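Formate dehydrogenase (Pyrobaculum aerophilum, PDB 1QP8) probably acts as an NAD(P)H-dependent dehydrogenase of the D-2-hydroxyacid family, reducing substrates such as glyoxylate or hydroxypyruvate, and binds NADPH in a Rossmann-type domain. Local coordinates at residues P11-E16 and Q273-A278. Numbering follows the deposited sequence.
Sequences PEAEEE and QMVMEA
Parallel helix packing joins the two ends of this D-2-hydroxyacid dehydrogenase chain: Ala13 and Glu12 of helix 11-18 meet Val275 and the selenomethionine Met276 of helix 268-286, whose return to the N-terminal part of the chain is a familiar feature of the family. The axes of the two short segments run 9° from parallel and approach to 9.6 Å. Across this spacing the Ala13 methyl points at the other helix, and its CB meets Val275 CG1 at 3.9 Å; Val279, one turn further on, also touches Ala13, while Val57 packs on Val275. Met276 closes the gap from one flank. Bends at chi2 and chi3 (-45° and -50°) bring its selenium against the backbone of Ala13, with SE 3.8 Å from Ala13 CA. Glu12, extended beyond CG, reaches toward this selenoether chain with its carboxylate and touches Arg272 as well. No hydrogen bond links the two segments, so contact rests on van der Waals packing, with a carboxylate at its partly exposed margin. There the side chains lie obliquely, Glu12 OE2 resting 3.5 Å from Met276 CG.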
loop_
_atom_site.group_PDB
_atom_site.type_symbol
_atom_site.label_atom_id
_atom_site.label_comp_id
_atom_site.label_asym_id
_atom_site.label_seq_id
_atom_site.Cartn_x
_atom_site.Cartn_y
_atom_site.Cartn_z
ATOM N N PRO A 11 -0.033 29.214 15.773
ATOM C CA PRO A 11 -0.934 30.217 16.361
ATOM C C PRO A 11 -2.125 29.587 17.063
ATOM O O PRO A 11 -2.612 30.091 18.075
ATOM C CB PRO A 11 -1.357 31.039 15.154
ATOM C CG PRO A 11 -0.079 31.070 14.348
ATOM C CD PRO A 11 0.374 29.613 14.412
ATOM N N GLU A 12 -2.594 28.483 16.503
ATOM C CA GLU A 12 -3.719 27.755 17.070
ATOM C C GLU A 12 -3.369 27.297 18.499
ATOM O O GLU A 12 -4.177 27.425 19.425
ATOM C CB GLU A 12 -4.033 26.547 16.180
ATOM C CG GLU A 12 -2.826 26.073 15.366
ATOM C CD GLU A 12 -2.992 24.671 14.802
ATOM O OE1 GLU A 12 -3.944 24.441 14.024
ATOM O OE2 GLU A 12 -2.163 23.800 15.143
ATOM N N ALA A 13 -2.152 26.778 18.659
ATOM C CA ALA A 13 -1.656 26.292 19.941
ATOM C C ALA A 13 -1.485 27.421 20.958
ATOM O O ALA A 13 -2.050 27.356 22.064
ATOM C CB ALA A 13 -0.327 25.569 19.738
ATOM N N GLU A 14 -0.702 28.442 20.584
ATOM C CA GLU A 14 -0.448 29.595 21.450
ATOM C C GLU A 14 -1.748 30.163 21.987
ATOM O O GLU A 14 -1.860 30.463 23.171
ATOM C CB GLU A 14 0.302 30.687 20.698
ATOM C CG GLU A 14 1.734 30.324 20.395
ATOM C CD GLU A 14 2.517 31.472 19.797
ATOM O OE1 GLU A 14 2.220 31.874 18.649
ATOM O OE2 GLU A 14 3.431 31.971 20.485
ATOM N N GLU A 15 -2.742 30.303 21.122
ATOM C CA GLU A 15 -3.998 30.838 21.581
ATOM C C GLU A 15 -4.458 30.018 22.778
ATOM O O GLU A 15 -4.663 30.558 23.870
ATOM C CB GLU A 15 -5.048 30.795 20.475
ATOM C CG GLU A 15 -6.275 31.628 20.813
ATOM C CD GLU A 15 -7.240 31.765 19.655
ATOM O OE1 GLU A 15 -6.791 32.138 18.548
ATOM O OE2 GLU A 15 -8.449 31.510 19.858
ATOM N N GLU A 16 -4.605 28.713 22.581
ATOM C CA GLU A 16 -5.052 27.838 23.660
ATOM C C GLU A 16 -4.154 27.832 24.913
ATOM O O GLU A 16 -4.652 27.908 26.041
ATOM C CB GLU A 16 -5.225 26.415 23.126
ATOM C CG GLU A 16 -6.577 26.172 22.465
ATOM C CD GLU A 16 -7.725 26.179 23.466
ATOM O OE1 GLU A 16 -7.712 25.332 24.392
ATOM O OE2 GLU A 16 -8.638 27.030 23.332
ATOM N N GLN A 273 -1.140 18.861 14.048
ATOM C CA GLN A 273 -2.011 18.004 14.833
ATOM C C GLN A 273 -1.281 17.451 16.062
ATOM O O GLN A 273 -1.814 17.479 17.175
ATOM C CB GLN A 273 -2.533 16.857 13.994
ATOM C CG GLN A 273 -3.587 16.085 14.716
ATOM C CD GLN A 273 -3.871 14.765 14.062
ATOM O OE1 GLN A 273 -4.185 14.699 12.866
ATOM N NE2 GLN A 273 -3.766 13.693 14.839
HETATM N N MSE A 274 -0.064 16.945 15.868
HETATM C CA MSE A 274 0.708 16.426 16.979
HETATM C C MSE A 274 0.799 17.511 18.048
HETATM O O MSE A 274 0.623 17.249 19.236
HETATM C CB MSE A 274 2.101 16.024 16.512
HETATM C CG MSE A 274 2.145 14.723 15.729
HETATM SE SE MSE A 274 3.747 14.499 14.896
HETATM C CE MSE A 274 4.894 14.157 16.283
ATOM N N VAL A 275 1.050 18.740 17.627
ATOM C CA VAL A 275 1.154 19.832 18.580
ATOM C C VAL A 275 -0.171 20.126 19.259
ATOM O O VAL A 275 -0.200 20.352 20.468
ATOM C CB VAL A 275 1.680 21.112 17.931
ATOM C CG1 VAL A 275 1.581 22.279 18.923
ATOM C CG2 VAL A 275 3.138 20.893 17.499
HETATM N N MSE A 276 -1.274 20.093 18.516
HETATM C CA MSE A 276 -2.540 20.361 19.170
HETATM C C MSE A 276 -2.847 19.292 20.200
HETATM O O MSE A 276 -3.289 19.592 21.316
HETATM C CB MSE A 276 -3.668 20.498 18.155
HETATM C CG MSE A 276 -3.744 21.902 17.555
HETATM SE SE MSE A 276 -3.593 23.267 18.785
HETATM C CE MSE A 276 -4.814 22.768 20.034
ATOM N N GLU A 277 -2.561 18.045 19.856
ATOM C CA GLU A 277 -2.820 16.956 20.785
ATOM C C GLU A 277 -1.935 17.053 22.018
ATOM O O GLU A 277 -2.354 16.705 23.120
ATOM C CB GLU A 277 -2.620 15.621 20.092
ATOM C CG GLU A 277 -3.777 14.702 20.314
ATOM C CD GLU A 277 -3.831 13.616 19.281
ATOM O OE1 GLU A 277 -4.075 13.941 18.095
ATOM O OE2 GLU A 277 -3.620 12.436 19.651
ATOM N N ALA A 278 -0.713 17.533 21.829
ATOM C CA ALA A 278 0.210 17.691 22.939
ATOM C C ALA A 278 -0.329 18.789 23.845
ATOM O O ALA A 278 -0.293 18.680 25.076
ATOM C CB ALA A 278 1.577 18.075 22.426
#